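Local coordinates for protein diacylglycerol kinase (PDB 3S40) that probably phosphorylates diacylglycerol to phosphatidic acid at the expense of ATP, at residues G22-H25 against T26-K30; K30-P33 against P34-A38. One frame throughout, in Å; residues are numbered along the deposited sequence.

Both contacts lie on one helix, 24-38, the connection between strands 11-15 and 42-46 of the parallel sheet in the diacylglycerol kinase catalytic domain. Contact 1 comes first along the chain and covers the cap and opening turns; contact 2 takes over at K30, which the two share, and runs through the proline pair to the last turn. Their centres are about 12 Å apart, and L28 O packs on P33 CD at 3.3 Å where they meet. The first contact is mostly at the surface, whereas the second sends I31 and L35 towards strand 66-71. Together they cover the capped start of this beta-alpha-beta crossover helix and its kink at the prolines.

Contact 1. Residues G22-H25 against T26-K30; sequences GDLH and TNLTK
D23 folds its carboxylate back over the start of the helix because its CG sits between the backbone N and the carbonyl carbon (chi1 66°), and T26 answers with OG1 placed beside its own backbone N (chi1 -70°). The T26 side chain comes in roughly perpendicular to that of D23, and T26 OG1 donates to D23 OD1 at 2.9 Å, meeting it on the syn side but 26° out of the carboxylate plane. D23 OD2 takes weak bonds from H25 N and T26 N, the one from T26 N at 3.3 Å. One good bond and two weak ones thus hold the carboxylate, whose negative charge would be expected to suit the positive end of the helix dipole. The first full turn closes behind it, N27 N to D23 O at 2.9 Å, while N27 ND2 leans back to G22 O in a weak bond. Two residues along, T29 uses its hydroxyl and its amide on the same acceptor: T29 OG1 and T29 N each lie 3.0 Å from H25 O and arrive from opposite faces of the carbonyl plane, OG1 well above it. L24 and L28 extend in parallel from successive turns, with L24 CD1 against L28 CD2 at 3.6 Å. On another flank, N27 and K30 touch I113 of helix 113-120. This is an aspartate N-cap, reinforced by a threonine three residues on, at the head of the crossover helix of a beta-alpha-beta unit.

Contact 2. Residues K30-P33 against P34-A38; sequences KIVP and PLAAA
The second half of the beta-alpha-beta crossover helix 24-38 carries two consecutive prolines, P33 and P34, and is kinked there because neither ring nitrogen has a hydrogen to give to the turn before. The two rings run alongside each other, and P33 CB and P34 CD are 3.2 Å apart, a crowding built into two successive prolines. P34 CG also comes to 3.6 Å from I31 O. L35 covers that same carbonyl oxygen with carbon: with CG beside its backbone N (chi1 -59°), L35 CG stands 3.2 Å from I31 O. The backbone bonds across the segments are A36 N to V32 O at 2.7 Å and A37 N to P33 O at 2.8 Å. V32 CG1 and A36 CB make a loose apolar touch at 4.4 Å. Beyond the helix, I31 and P34 reach A117 of helix 113-120, and L35 packs on L42 and I68 of the parallel sheet. Since P33 and P34 cannot donate to the turn before, carbon contacts from the P34 ring and L35 lie along that gap, while the bond from A36 N to V32 O bridges the proline pair.

Contact 1. Residues G22-H25 against T26-K30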
loop_
_atom_site.group_PDB
_atom_site.type_symbol
_atom_site.label_atom_id
_atom_site.label_comp_id
_atom_site.label_asym_id
_atom_site.label_seq_id
_atom_site.Cartn_x
_atom_site.Cartn_y
_atom_site.Cartn_z
ATOM N N GLY A 22 5.540 21.581 4.780
ATOM C CA GLY A 22 5.617 22.971 4.372
ATOM C C GLY A 22 4.613 23.394 3.315
ATOM O O GLY A 22 3.613 22.721 3.059
ATOM N N ASP A 23 4.891 24.531 2.695
ATOM C CA ASP A 23 3.976 25.113 1.732
ATOM C C ASP A 23 4.255 24.653 0.302
ATOM O O ASP A 23 5.321 24.105 0.004
ATOM C CB ASP A 23 4.043 26.643 1.809
ATOM C CG ASP A 23 5.387 27.192 1.375
ATOM O OD1 ASP A 23 6.367 27.027 2.129
ATOM O OD2 ASP A 23 5.462 27.790 0.283
ATOM N N LEU A 24 3.291 24.906 -0.576
ATOM C CA LEU A 24 3.369 24.487 -1.972
ATOM C C LEU A 24 4.670 24.898 -2.643
ATOM O O LEU A 24 5.338 24.079 -3.259
ATOM C CB LEU A 24 2.183 25.045 -2.757
ATOM C CG LEU A 24 2.090 24.593 -4.219
ATOM C CD1 LEU A 24 2.121 23.074 -4.279
ATOM C CD2 LEU A 24 0.844 25.157 -4.902
ATOM N N HIS A 25 5.046 26.163 -2.491
ATOM C CA HIS A 25 6.173 26.709 -3.226
ATOM C C HIS A 25 7.449 26.038 -2.747
ATOM O O HIS A 25 8.303 25.633 -3.544
ATOM C CB HIS A 25 6.253 28.230 -3.035
ATOM C CG HIS A 25 7.102 28.930 -4.054
ATOM N ND1 HIS A 25 6.596 29.876 -4.921
ATOM C CD2 HIS A 25 8.424 28.827 -4.338
ATOM C CE1 HIS A 25 7.569 30.322 -5.699
ATOM N NE2 HIS A 25 8.686 29.702 -5.368
ATOM N N THR A 26 7.568 25.897 -1.436
ATOM C CA THR A 26 8.755 25.295 -0.871
ATOM C C THR A 26 8.869 23.830 -1.282
ATOM O O THR A 26 9.947 23.364 -1.655
ATOM C CB THR A 26 8.776 25.419 0.660
ATOM O OG1 THR A 26 8.993 26.788 1.016
ATOM C CG2 THR A 26 9.899 24.594 1.231
ATOM N N ASN A 27 7.756 23.110 -1.219
ATOM C CA ASN A 27 7.741 21.719 -1.658
ATOM C C ASN A 27 8.122 21.559 -3.129
ATOM O O ASN A 27 8.867 20.658 -3.506
ATOM C CB ASN A 27 6.373 21.102 -1.385
ATOM C CG ASN A 27 6.075 21.021 0.096
ATOM O OD1 ASN A 27 6.995 21.000 0.920
ATOM N ND2 ASN A 27 4.798 20.986 0.448
ATOM N N LEU A 28 7.603 22.447 -3.965
ATOM C CA LEU A 28 7.847 22.339 -5.385
ATOM C C LEU A 28 9.296 22.697 -5.735
ATOM O O LEU A 28 9.854 22.199 -6.718
ATOM C CB LEU A 28 6.841 23.201 -6.133
ATOM C CG LEU A 28 5.734 22.495 -6.913
ATOM C CD1 LEU A 28 5.396 21.149 -6.329
ATOM C CD2 LEU A 28 4.487 23.383 -7.029
ATOM N N THR A 29 9.916 23.536 -4.912
ATOM C CA THR A 29 11.331 23.858 -5.085
ATOM C C THR A 29 12.163 22.611 -4.804
ATOM O O THR A 29 13.230 22.404 -5.373
ATOM C CB THR A 29 11.759 24.948 -4.094
ATOM O OG1 THR A 29 11.072 26.162 -4.418
ATOM C CG2 THR A 29 13.269 25.176 -4.157
ATOM N N LYS A 30 11.666 21.777 -3.911
ATOM C CA LYS A 30 12.396 20.571 -3.559
ATOM C C LYS A 30 12.233 19.463 -4.600
ATOM O O LYS A 30 13.184 18.748 -4.910
ATOM C CB LYS A 30 11.964 20.101 -2.185
ATOM C CG LYS A 30 12.409 21.028 -1.079
ATOM C CD LYS A 30 11.824 20.603 0.259
ATOM C CE LYS A 30 12.234 21.557 1.371
ATOM N NZ LYS A 30 11.734 21.096 2.707
#

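Contact 2. Residues K30-P33 against P34-A38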
loop_
_atom_site.group_PDB
_atom_site.type_symbol
_atom_site.label_atom_id
_atom_site.label_comp_id
_atom_site.label_asym_id
_atom_site.label_seq_id
_atom_site.Cartn_x
_atom_site.Cartn_y
_atom_site.Cartn_z
ATOM N N LYS A 30 11.666 21.777 -3.911
ATOM C CA LYS A 30 12.396 20.571 -3.559
ATOM C C LYS A 30 12.233 19.463 -4.600
ATOM O O LYS A 30 13.184 18.748 -4.910
ATOM C CB LYS A 30 11.964 20.101 -2.185
ATOM C CG LYS A 30 12.409 21.028 -1.079
ATOM C CD LYS A 30 11.824 20.603 0.259
ATOM C CE LYS A 30 12.234 21.557 1.371
ATOM N NZ LYS A 30 11.734 21.096 2.707
ATOM N N ILE A 31 11.042 19.320 -5.162
ATOM C CA ILE A 31 10.828 18.131 -5.988
ATOM C C ILE A 31 10.874 18.345 -7.487
ATOM O O ILE A 31 11.279 17.462 -8.218
ATOM C CB ILE A 31 9.525 17.386 -5.616
ATOM C CG1 ILE A 31 8.302 18.110 -6.150
ATOM C CG2 ILE A 31 9.444 17.171 -4.107
ATOM C CD1 ILE A 31 6.983 17.497 -5.677
ATOM N N VAL A 32 10.476 19.517 -7.963
ATOM C CA VAL A 32 10.316 19.663 -9.405
ATOM C C VAL A 32 11.624 19.738 -10.210
ATOM O O VAL A 32 11.754 19.087 -11.252
ATOM C CB VAL A 32 9.377 20.843 -9.773
ATOM C CG1 VAL A 32 9.320 20.985 -11.282
ATOM C CG2 VAL A 32 7.972 20.601 -9.206
ATOM N N PRO A 33 12.595 20.524 -9.732
ATOM C CA PRO A 33 13.833 20.721 -10.498
ATOM C C PRO A 33 14.607 19.457 -10.898
ATOM O O PRO A 33 14.941 19.332 -12.080
ATOM C CB PRO A 33 14.662 21.637 -9.586
ATOM C CG PRO A 33 13.619 22.456 -8.894
ATOM C CD PRO A 33 12.497 21.473 -8.607
ATOM N N PRO A 34 14.907 18.551 -9.948
ATOM C CA PRO A 34 15.576 17.323 -10.396
ATOM C C PRO A 34 14.738 16.557 -11.430
ATOM O O PRO A 34 15.290 15.980 -12.361
ATOM C CB PRO A 34 15.730 16.494 -9.105
ATOM C CG PRO A 34 14.864 17.156 -8.090
ATOM C CD PRO A 34 14.706 18.584 -8.489
ATOM N N LEU A 35 13.421 16.568 -11.279
ATOM C CA LEU A 35 12.572 15.876 -12.232
ATOM C C LEU A 35 12.628 16.579 -13.584
ATOM O O LEU A 35 12.751 15.945 -14.629
ATOM C CB LEU A 35 11.135 15.819 -11.712
ATOM C CG LEU A 35 11.004 15.100 -10.372
ATOM C CD1 LEU A 35 9.557 15.138 -9.895
ATOM C CD2 LEU A 35 11.492 13.660 -10.498
ATOM N N ALA A 36 12.541 17.902 -13.568
ATOM C CA ALA A 36 12.531 18.619 -14.823
ATOM C C ALA A 36 13.884 18.484 -15.523
ATOM O O ALA A 36 13.955 18.447 -16.748
ATOM C CB ALA A 36 12.131 20.106 -14.600
ATOM N N ALA A 37 14.956 18.380 -14.746
ATOM C CA ALA A 37 16.283 18.213 -15.330
ATOM C C ALA A 37 16.446 16.843 -15.949
ATOM O O ALA A 37 17.099 16.700 -16.977
ATOM C CB ALA A 37 17.377 18.444 -14.285
ATOM N N ALA A 38 15.862 15.837 -15.304
ATOM C CA ALA A 38 16.072 14.451 -15.700
ATOM C C ALA A 38 15.165 14.051 -16.850
ATOM O O ALA A 38 15.586 13.319 -17.733
ATOM C CB ALA A 38 15.868 13.506 -14.511
#